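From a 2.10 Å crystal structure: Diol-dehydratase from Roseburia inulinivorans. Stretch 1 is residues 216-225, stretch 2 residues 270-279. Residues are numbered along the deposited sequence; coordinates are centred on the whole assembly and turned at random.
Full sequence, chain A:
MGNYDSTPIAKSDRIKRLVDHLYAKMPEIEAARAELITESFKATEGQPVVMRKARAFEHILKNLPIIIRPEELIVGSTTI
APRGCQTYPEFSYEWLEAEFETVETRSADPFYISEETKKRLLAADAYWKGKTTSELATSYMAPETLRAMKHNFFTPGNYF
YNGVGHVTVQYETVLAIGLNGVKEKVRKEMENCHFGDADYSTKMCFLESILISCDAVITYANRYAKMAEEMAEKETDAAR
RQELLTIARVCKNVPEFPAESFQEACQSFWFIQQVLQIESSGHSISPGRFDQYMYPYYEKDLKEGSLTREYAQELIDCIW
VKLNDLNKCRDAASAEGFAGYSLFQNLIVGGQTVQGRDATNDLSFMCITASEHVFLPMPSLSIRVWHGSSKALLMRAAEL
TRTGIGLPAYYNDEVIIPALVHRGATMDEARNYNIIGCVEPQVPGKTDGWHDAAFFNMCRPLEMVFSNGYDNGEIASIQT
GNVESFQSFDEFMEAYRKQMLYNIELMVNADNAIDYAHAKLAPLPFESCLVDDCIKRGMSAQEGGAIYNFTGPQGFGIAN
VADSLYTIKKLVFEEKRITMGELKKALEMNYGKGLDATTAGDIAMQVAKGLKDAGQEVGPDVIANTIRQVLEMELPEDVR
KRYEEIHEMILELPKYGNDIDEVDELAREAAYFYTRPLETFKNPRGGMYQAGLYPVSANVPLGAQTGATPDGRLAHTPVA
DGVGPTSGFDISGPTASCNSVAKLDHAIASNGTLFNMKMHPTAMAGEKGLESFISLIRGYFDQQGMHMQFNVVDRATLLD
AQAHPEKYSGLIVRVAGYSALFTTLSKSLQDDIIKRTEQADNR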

# COMPACT_ATOMS: atom_id res chain seq x y z
N ALA A 216 9.55 10.10 21.00
CA ALA A 216 8.26 10.41 21.61
C ALA A 216 8.09 9.74 22.99
O ALA A 216 7.57 10.34 23.92
CB ALA A 216 7.13 9.97 20.69
N VAL A 217 8.53 8.50 23.11
CA VAL A 217 8.41 7.80 24.38
C VAL A 217 9.39 8.40 25.40
O VAL A 217 9.07 8.51 26.58
CB VAL A 217 8.67 6.30 24.22
CG1 VAL A 217 8.61 5.58 25.57
CG2 VAL A 217 7.67 5.68 23.22
N ILE A 218 10.58 8.78 24.95
CA ILE A 218 11.56 9.41 25.81
C ILE A 218 10.99 10.71 26.34
O ILE A 218 11.03 10.99 27.54
CB ILE A 218 12.88 9.66 25.09
CG1 ILE A 218 13.54 8.32 24.75
CG2 ILE A 218 13.80 10.55 25.94
CD1 ILE A 218 14.73 8.41 23.81
N THR A 219 10.43 11.49 25.42
CA THR A 219 9.72 12.70 25.77
C THR A 219 8.65 12.44 26.82
O THR A 219 8.50 13.21 27.77
CB THR A 219 9.06 13.33 24.53
OG1 THR A 219 10.07 13.80 23.64
CG2 THR A 219 8.15 14.49 24.94
N TYR A 220 7.90 11.36 26.63
CA TYR A 220 6.80 11.03 27.53
C TYR A 220 7.31 10.82 28.95
O TYR A 220 6.78 11.39 29.90
CB TYR A 220 6.05 9.79 27.04
CG TYR A 220 4.76 9.52 27.77
CD1 TYR A 220 3.71 10.41 27.70
CD2 TYR A 220 4.59 8.36 28.52
CE1 TYR A 220 2.52 10.17 28.36
CE2 TYR A 220 3.40 8.11 29.18
CZ TYR A 220 2.38 9.02 29.10
OH TYR A 220 1.20 8.78 29.77
N ALA A 221 8.36 10.02 29.08
CA ALA A 221 8.97 9.74 30.38
C ALA A 221 9.43 11.02 31.07
O ALA A 221 9.25 11.19 32.28
CB ALA A 221 10.12 8.78 30.20
N ASN A 222 10.03 11.91 30.30
CA ASN A 222 10.55 13.15 30.84
C ASN A 222 9.43 14.10 31.27
O ASN A 222 9.64 14.93 32.15
CB ASN A 222 11.48 13.81 29.82
CG ASN A 222 12.89 13.28 29.92
OD1 ASN A 222 13.69 13.80 30.69
ND2 ASN A 222 13.18 12.21 29.19
N ARG A 223 8.25 13.96 30.67
CA ARG A 223 7.10 14.70 31.18
C ARG A 223 6.77 14.27 32.61
O ARG A 223 6.38 15.10 33.44
CB ARG A 223 5.88 14.52 30.26
CG ARG A 223 6.06 15.14 28.87
CD ARG A 223 4.80 14.97 28.05
NE ARG A 223 3.67 15.68 28.62
CZ ARG A 223 2.40 15.33 28.46
NH1 ARG A 223 2.09 14.26 27.74
NH2 ARG A 223 1.44 16.04 29.04
N TYR A 224 6.93 12.99 32.92
CA TYR A 224 6.68 12.49 34.27
C TYR A 224 7.75 12.97 35.25
O TYR A 224 7.45 13.29 36.39
CB TYR A 224 6.58 10.96 34.28
CG TYR A 224 5.19 10.52 33.86
CD1 TYR A 224 4.17 10.41 34.80
CD2 TYR A 224 4.89 10.27 32.53
CE1 TYR A 224 2.89 10.03 34.42
CE2 TYR A 224 3.61 9.89 32.14
CZ TYR A 224 2.62 9.78 33.08
OH TYR A 224 1.36 9.42 32.68
N ALA A 225 9.00 13.00 34.80
CA ALA A 225 10.09 13.51 35.62
C ALA A 225 9.80 14.96 36.02
O ALA A 225 9.96 15.34 37.18
CB ALA A 225 11.40 13.40 34.90
N TRP A 270 7.38 -0.61 32.71
CA TRP A 270 6.00 -0.12 32.74
C TRP A 270 5.74 0.88 31.61
O TRP A 270 4.70 0.83 30.99
CB TRP A 270 5.62 0.53 34.08
CG TRP A 270 4.22 1.08 33.99
CD1 TRP A 270 3.86 2.39 33.99
CD2 TRP A 270 3.02 0.33 33.78
NE1 TRP A 270 2.49 2.50 33.84
CE2 TRP A 270 1.96 1.25 33.70
CE3 TRP A 270 2.74 -1.04 33.67
CZ2 TRP A 270 0.64 0.85 33.49
CZ3 TRP A 270 1.43 -1.44 33.48
CH2 TRP A 270 0.39 -0.50 33.40
N PHE A 271 6.67 1.80 31.35
CA PHE A 271 6.49 2.75 30.26
C PHE A 271 6.28 2.03 28.92
O PHE A 271 5.44 2.41 28.12
CB PHE A 271 7.68 3.72 30.18
CG PHE A 271 7.56 4.93 31.09
CD1 PHE A 271 6.34 5.57 31.26
CD2 PHE A 271 8.66 5.41 31.78
CE1 PHE A 271 6.22 6.68 32.09
CE2 PHE A 271 8.55 6.52 32.62
CZ PHE A 271 7.34 7.16 32.77
N ILE A 272 7.03 0.96 28.68
CA ILE A 272 6.87 0.21 27.44
C ILE A 272 5.49 -0.46 27.42
O ILE A 272 4.76 -0.34 26.43
CB ILE A 272 7.98 -0.84 27.25
CG1 ILE A 272 9.34 -0.16 27.16
CG2 ILE A 272 7.71 -1.65 26.00
CD1 ILE A 272 9.43 0.94 26.07
N GLN A 273 5.13 -1.13 28.52
CA GLN A 273 3.81 -1.77 28.65
C GLN A 273 2.68 -0.78 28.38
O GLN A 273 1.70 -1.11 27.73
CB GLN A 273 3.63 -2.37 30.05
CG GLN A 273 2.34 -3.17 30.22
CD GLN A 273 2.36 -4.50 29.46
OE1 GLN A 273 3.41 -4.96 28.99
NE2 GLN A 273 1.19 -5.13 29.34
N GLN A 274 2.83 0.43 28.91
CA GLN A 274 1.81 1.44 28.78
C GLN A 274 1.73 2.04 27.37
O GLN A 274 0.65 2.07 26.78
CB GLN A 274 2.04 2.57 29.80
CG GLN A 274 0.92 3.61 29.78
CD GLN A 274 1.33 4.94 30.42
OE1 GLN A 274 2.47 5.11 30.84
NE2 GLN A 274 0.40 5.88 30.48
N VAL A 275 2.85 2.51 26.83
CA VAL A 275 2.76 3.28 25.59
C VAL A 275 2.40 2.39 24.39
O VAL A 275 1.80 2.88 23.44
CB VAL A 275 4.06 4.05 25.26
CG1 VAL A 275 4.36 5.07 26.36
CG2 VAL A 275 5.24 3.10 25.02
N LEU A 276 2.74 1.11 24.44
CA LEU A 276 2.31 0.17 23.41
C LEU A 276 0.79 0.22 23.26
O LEU A 276 0.27 0.10 22.17
CB LEU A 276 2.76 -1.26 23.72
CG LEU A 276 4.25 -1.56 23.48
CD1 LEU A 276 4.60 -2.92 24.05
CD2 LEU A 276 4.60 -1.50 21.98
N GLN A 277 0.10 0.45 24.38
CA GLN A 277 -1.36 0.43 24.40
C GLN A 277 -1.97 1.83 24.22
O GLN A 277 -3.19 1.99 24.16
CB GLN A 277 -1.85 -0.25 25.69
CG GLN A 277 -1.38 -1.72 25.70
CD GLN A 277 -1.79 -2.49 26.91
OE1 GLN A 277 -2.90 -3.01 26.97
NE2 GLN A 277 -0.89 -2.59 27.88
N ILE A 278 -1.10 2.82 24.11
CA ILE A 278 -1.47 4.12 23.60
C ILE A 278 -1.30 4.12 22.07
O ILE A 278 -2.16 4.62 21.35
CB ILE A 278 -0.61 5.24 24.24
CG1 ILE A 278 -0.96 5.40 25.72
CG2 ILE A 278 -0.79 6.57 23.51
CD1 ILE A 278 -0.06 6.41 26.44
N GLU A 279 -0.21 3.55 21.58
CA GLU A 279 0.06 3.48 20.15
C GLU A 279 -1.06 2.75 19.43
O GLU A 279 -1.50 3.18 18.38
CB GLU A 279 1.40 2.78 19.85
CG GLU A 279 1.75 2.85 18.35
CD GLU A 279 3.01 2.09 17.95
OE1 GLU A 279 3.31 1.05 18.57
OE2 GLU A 279 3.69 2.57 17.01

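Two helices cross at 117° with their axes 11.1 Å apart at closest approach, so neither backbone crowds the other and side chains must fill the space between. Phe 271, Tyr 220 and Val 217 cover the most surface, and all three send their CA-to-CB bonds toward the partner helix.

Phe 271 meets stretch 1 where a small residue makes room: Ala 221 CB lies 3.7 Å from Phe 271 CE2, and the CA of Ala 221 makes an off-centre CH-pi contact with the ring. One turn on, Tyr 224 CD2 comes within 3.9 Å of Phe 271 CE1, the two rings inclined at 51°.

Tyr 220 is the knob, set in a hole formed by Phe 271, Gln 274, Val 275 and Ile 278. Its carbon flank packs on aliphatic surface, with Tyr 220 CD2 3.9 Å from Val 275 CG1, while its hydroxyl reaches the amide of Gln 274. That hydrogen bond, from Gln 274 NE2 to Tyr 220 OH at 3.1 Å, is weak because its angle is only 128°. Tyr 224 OH also donates to Tyr 220 OH (3.0 Å), so the buried hydroxyl accepts twice. Gln 274 OE1, by contrast, is buried without a partner.

Val 217 closes the apolar contact, its CG2 4.0 Å from Val 275 CG2.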